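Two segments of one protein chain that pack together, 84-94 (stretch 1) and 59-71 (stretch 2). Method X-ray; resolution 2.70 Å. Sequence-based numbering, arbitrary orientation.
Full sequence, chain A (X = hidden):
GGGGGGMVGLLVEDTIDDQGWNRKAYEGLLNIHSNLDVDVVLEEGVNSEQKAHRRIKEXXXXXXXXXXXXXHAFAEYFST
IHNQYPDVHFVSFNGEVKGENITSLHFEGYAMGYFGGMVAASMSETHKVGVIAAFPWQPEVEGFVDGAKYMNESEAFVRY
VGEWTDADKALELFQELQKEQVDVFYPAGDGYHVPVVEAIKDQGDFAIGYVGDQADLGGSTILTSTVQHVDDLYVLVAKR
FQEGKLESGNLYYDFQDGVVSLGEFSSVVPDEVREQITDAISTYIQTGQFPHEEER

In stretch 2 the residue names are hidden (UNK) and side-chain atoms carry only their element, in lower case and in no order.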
# COMPACT_ATOMS: atom_id res chain seq x y z
N GLN A 84 8.53 -24.81 15.02
CA GLN A 84 8.13 -26.20 14.99
C GLN A 84 7.86 -26.63 13.56
O GLN A 84 7.42 -27.74 13.30
CB GLN A 84 6.89 -26.43 15.82
CG GLN A 84 5.84 -25.42 15.63
CD GLN A 84 4.71 -25.62 16.60
OE1 GLN A 84 3.91 -26.54 16.46
NE2 GLN A 84 4.64 -24.75 17.60
N TYR A 85 8.15 -25.73 12.62
CA TYR A 85 7.96 -25.99 11.22
C TYR A 85 9.20 -25.49 10.51
O TYR A 85 9.14 -24.61 9.66
CB TYR A 85 6.75 -25.25 10.73
CG TYR A 85 5.46 -25.79 11.28
CD1 TYR A 85 4.81 -25.14 12.33
CD2 TYR A 85 4.85 -26.91 10.72
CE1 TYR A 85 3.58 -25.58 12.80
CE2 TYR A 85 3.62 -27.37 11.18
CZ TYR A 85 2.99 -26.69 12.22
OH TYR A 85 1.76 -27.10 12.68
N PRO A 86 10.34 -26.09 10.83
CA PRO A 86 11.58 -25.64 10.18
C PRO A 86 11.58 -25.81 8.67
O PRO A 86 12.20 -25.04 7.94
CB PRO A 86 12.65 -26.46 10.90
CG PRO A 86 11.90 -27.75 11.22
CD PRO A 86 10.56 -27.27 11.69
N ASP A 87 10.85 -26.82 8.22
CA ASP A 87 10.76 -27.16 6.80
C ASP A 87 9.80 -26.25 6.01
O ASP A 87 9.61 -26.44 4.80
CB ASP A 87 10.31 -28.63 6.69
CG ASP A 87 9.04 -28.95 7.53
OD1 ASP A 87 8.88 -28.42 8.66
OD2 ASP A 87 8.19 -29.76 7.06
N VAL A 88 9.23 -25.26 6.71
CA VAL A 88 8.24 -24.31 6.18
C VAL A 88 8.65 -22.87 6.43
O VAL A 88 9.05 -22.53 7.54
CB VAL A 88 6.91 -24.55 6.89
CG1 VAL A 88 5.81 -23.65 6.33
CG2 VAL A 88 6.58 -26.01 6.77
N HIS A 89 8.54 -22.03 5.41
CA HIS A 89 8.90 -20.62 5.54
C HIS A 89 7.66 -19.75 5.73
O HIS A 89 6.62 -19.96 5.08
CB HIS A 89 9.65 -20.16 4.31
CG HIS A 89 10.37 -18.87 4.51
ND1 HIS A 89 11.55 -18.78 5.21
CD2 HIS A 89 10.08 -17.61 4.10
CE1 HIS A 89 11.96 -17.52 5.22
NE2 HIS A 89 11.08 -16.79 4.56
N PHE A 90 7.77 -18.74 6.58
CA PHE A 90 6.63 -17.90 6.87
C PHE A 90 6.84 -16.43 6.50
O PHE A 90 7.76 -15.79 6.99
CB PHE A 90 6.28 -18.01 8.35
CG PHE A 90 5.94 -19.41 8.81
CD1 PHE A 90 6.94 -20.35 9.05
CD2 PHE A 90 4.61 -19.79 9.04
CE1 PHE A 90 6.63 -21.64 9.51
CE2 PHE A 90 4.27 -21.10 9.51
CZ PHE A 90 5.29 -22.01 9.74
N VAL A 91 5.99 -15.88 5.63
CA VAL A 91 6.09 -14.48 5.27
C VAL A 91 4.87 -13.76 5.85
O VAL A 91 3.76 -14.27 5.81
CB VAL A 91 6.08 -14.26 3.75
CG1 VAL A 91 6.64 -12.87 3.42
CG2 VAL A 91 6.91 -15.31 3.08
N SER A 92 5.09 -12.59 6.44
CA SER A 92 3.98 -11.84 6.99
C SER A 92 3.99 -10.51 6.28
O SER A 92 5.03 -10.04 5.81
CB SER A 92 4.17 -11.59 8.50
OG SER A 92 4.72 -10.29 8.79
N PHE A 93 2.83 -9.90 6.17
CA PHE A 93 2.80 -8.59 5.58
C PHE A 93 2.74 -7.62 6.76
O PHE A 93 1.75 -7.59 7.47
CB PHE A 93 1.59 -8.43 4.70
CG PHE A 93 1.94 -8.08 3.30
CD1 PHE A 93 2.32 -9.07 2.39
CD2 PHE A 93 1.94 -6.73 2.90
CE1 PHE A 93 2.72 -8.73 1.07
CE2 PHE A 93 2.34 -6.36 1.58
CZ PHE A 93 2.73 -7.37 0.67
N ASN A 94 3.83 -6.90 7.01
CA ASN A 94 3.90 -5.88 8.07
C ASN A 94 4.30 -6.14 9.50
O ASN A 94 4.41 -5.18 10.27
CB ASN A 94 2.61 -5.08 8.18
CG ASN A 94 2.33 -4.28 6.97
OD1 ASN A 94 3.23 -3.94 6.22
ND2 ASN A 94 1.06 -3.96 6.77
N UNK A 59 -2.48 -26.73 6.41
CA UNK A 59 -1.70 -26.31 5.27
C UNK A 59 -0.42 -27.09 5.04
O UNK A 59 -0.13 -27.51 3.91
c UNK A 59 -2.01 -22.46 5.26
c UNK A 59 -2.49 -23.87 4.99
c UNK A 59 -2.82 -24.05 3.53
c UNK A 59 -1.38 -24.83 5.39
N UNK A 60 0.36 -27.27 6.10
CA UNK A 60 1.62 -28.00 5.97
C UNK A 60 1.35 -29.49 5.88
O UNK A 60 2.17 -30.24 5.33
c UNK A 60 3.93 -28.24 6.73
c UNK A 60 2.57 -27.74 7.12
c UNK A 60 2.66 -26.24 7.40
N UNK A 61 0.21 -29.91 6.41
CA UNK A 61 -0.21 -31.30 6.33
C UNK A 61 -0.48 -31.57 4.87
O UNK A 61 -0.06 -32.58 4.33
c UNK A 61 -1.24 -32.06 8.50
c UNK A 61 -1.49 -31.52 7.12
o UNK A 61 -0.03 -32.10 8.89
o UNK A 61 -2.23 -32.43 9.19
N UNK A 62 -1.21 -30.64 4.24
CA UNK A 62 -1.56 -30.75 2.83
C UNK A 62 -0.32 -30.62 1.96
O UNK A 62 -0.32 -30.95 0.77
N UNK A 63 0.75 -30.12 2.56
CA UNK A 63 1.97 -30.00 1.81
C UNK A 63 2.29 -28.62 1.32
O UNK A 63 2.82 -28.46 0.23
N UNK A 64 1.98 -27.60 2.12
CA UNK A 64 2.33 -26.25 1.72
C UNK A 64 3.67 -26.08 2.36
O UNK A 64 3.95 -26.65 3.40
c UNK A 64 1.97 -23.82 2.27
c UNK A 64 0.08 -25.19 1.38
c UNK A 64 1.33 -25.21 2.26
N UNK A 65 4.55 -25.33 1.73
CA UNK A 65 5.83 -25.15 2.36
C UNK A 65 6.13 -23.66 2.48
O UNK A 65 7.07 -23.29 3.16
c UNK A 65 6.93 -25.91 1.58
c UNK A 65 7.30 -25.24 0.26
o UNK A 65 6.44 -24.96 -0.58
n UNK A 65 8.57 -25.00 0.07
N UNK A 66 5.34 -22.82 1.80
CA UNK A 66 5.49 -21.35 1.88
C UNK A 66 4.13 -20.75 2.30
O UNK A 66 3.14 -20.85 1.58
c UNK A 66 6.51 -18.73 -0.80
c UNK A 66 5.91 -20.75 0.54
c UNK A 66 6.20 -19.24 0.59
c UNK A 66 7.38 -18.97 1.51
N UNK A 67 4.09 -20.12 3.47
CA UNK A 67 2.85 -19.55 3.99
C UNK A 67 2.85 -18.03 4.18
O UNK A 67 3.69 -17.48 4.90
c UNK A 67 1.96 -21.60 5.10
c UNK A 67 1.69 -22.34 6.38
c UNK A 67 2.52 -20.20 5.34
c UNK A 67 1.53 -19.36 6.13
N UNK A 68 1.90 -17.34 3.53
CA UNK A 68 1.78 -15.88 3.68
C UNK A 68 0.68 -15.51 4.68
O UNK A 68 -0.29 -16.25 4.86
c UNK A 68 4.46 -13.89 0.48
c UNK A 68 2.60 -15.12 1.42
c UNK A 68 3.77 -15.98 -0.48
c UNK A 68 4.61 -14.87 -0.48
c UNK A 68 3.45 -14.02 1.43
c UNK A 68 1.46 -15.20 2.37
c UNK A 68 2.79 -16.10 0.46
N UNK A 69 0.86 -14.37 5.33
CA UNK A 69 -0.09 -13.87 6.31
C UNK A 69 -0.33 -12.42 5.94
O UNK A 69 0.57 -11.59 6.04
N UNK A 70 -1.53 -12.11 5.50
CA UNK A 70 -1.76 -10.76 5.06
C UNK A 70 -2.18 -9.86 6.19
O UNK A 70 -3.36 -9.77 6.55
c UNK A 70 -2.79 -10.74 3.96
n UNK A 70 -1.45 -9.18 2.53
c UNK A 70 -2.66 -9.55 3.09
c UNK A 70 -1.62 -8.10 1.79
c UNK A 70 -3.57 -8.65 2.67
n UNK A 70 -2.90 -7.76 1.85
N UNK A 71 -1.21 -9.18 6.76
CA UNK A 71 -1.54 -8.34 7.85
C UNK A 71 -0.52 -8.39 8.94
O UNK A 71 0.22 -9.35 9.07

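Position 59, in a helix, carries four carbons forked at the second, all beyond reach of stretch 1: Leu59. Position 60 has one carbon bearing two more and points toward stretch 1, where it meets Tyr85 and Val88. This is Val60; its CG1 lies 3.5 Å from Val88 CG2 and its CG2 4.0 Å from Tyr85 CD2, so its two methyls meet the residues at the two ends of the turn that runs from Tyr85 to Val88. Position 61 has two carbons, the second with two oxygens, and is exposed without contact: Asp61. An acid and an amide match in shape, but the elements here settle it.

Positions 62 and 63 have no side-chain atoms, hence Gly62 and Gly63. Gly62 has room for a CB; Gly63, leaving the helix with phi 103°, would jam one against the preceding carbonyl, so its backbone calls for glycine. Position 64, again one carbon carrying two, is Val64, buried but turned sideways. Position 65 shows two carbons, the second with one oxygen and one nitrogen: Asn65. Its OD1 is satisfied elsewhere in the structure, while its backbone O accepts from His89 N at 3.0 Å.

Position 66 has four carbons forked at the second, one of them at the edge of the His89 ring: Leu66, whose CD1 is also 4.0 Å from Val91 CG2. Position 67 forks at its first carbon, with one arm two carbons long: Ile67. Its CD1 reaches Phe90 CE2 at 4.2 Å and Val88 CG1 at 4.3 Å. Position 68 is one carbon and a six-carbon ring, Phe68; Val91 CG2 sits over the ring face, 4.2 Å from its centroid.

Position 69 has no side chain: Gly69, beside Ser92. Position 70 has one carbon and a five-membered ring with two nitrogens: His70. Its CB points away, yet the ring returns to set its edge toward the face of Phe93, centroids 4.9 Å apart. Position 71 is bare, and its phi of 140° itself calls for glycine: Gly71.

The contact is a parallel strand pair built on a backbone ladder. Ile67 N donates to His89 O at 3.0 Å, Val91 N to Ile67 O at 2.9 Å, and Phe93 N to Gly69 O at 2.8 Å; Gly69 N to Val91 O, 2.9 Å, is weak because its angle is 127°. The ladder fixes register, and alternation sorts the side chains: Leu66 and Phe68 share a face with His89 and Val91, while Ile67 joins Phe90 on the other.

Stretch 2 (59-71) LVDGGVNLIFGHG
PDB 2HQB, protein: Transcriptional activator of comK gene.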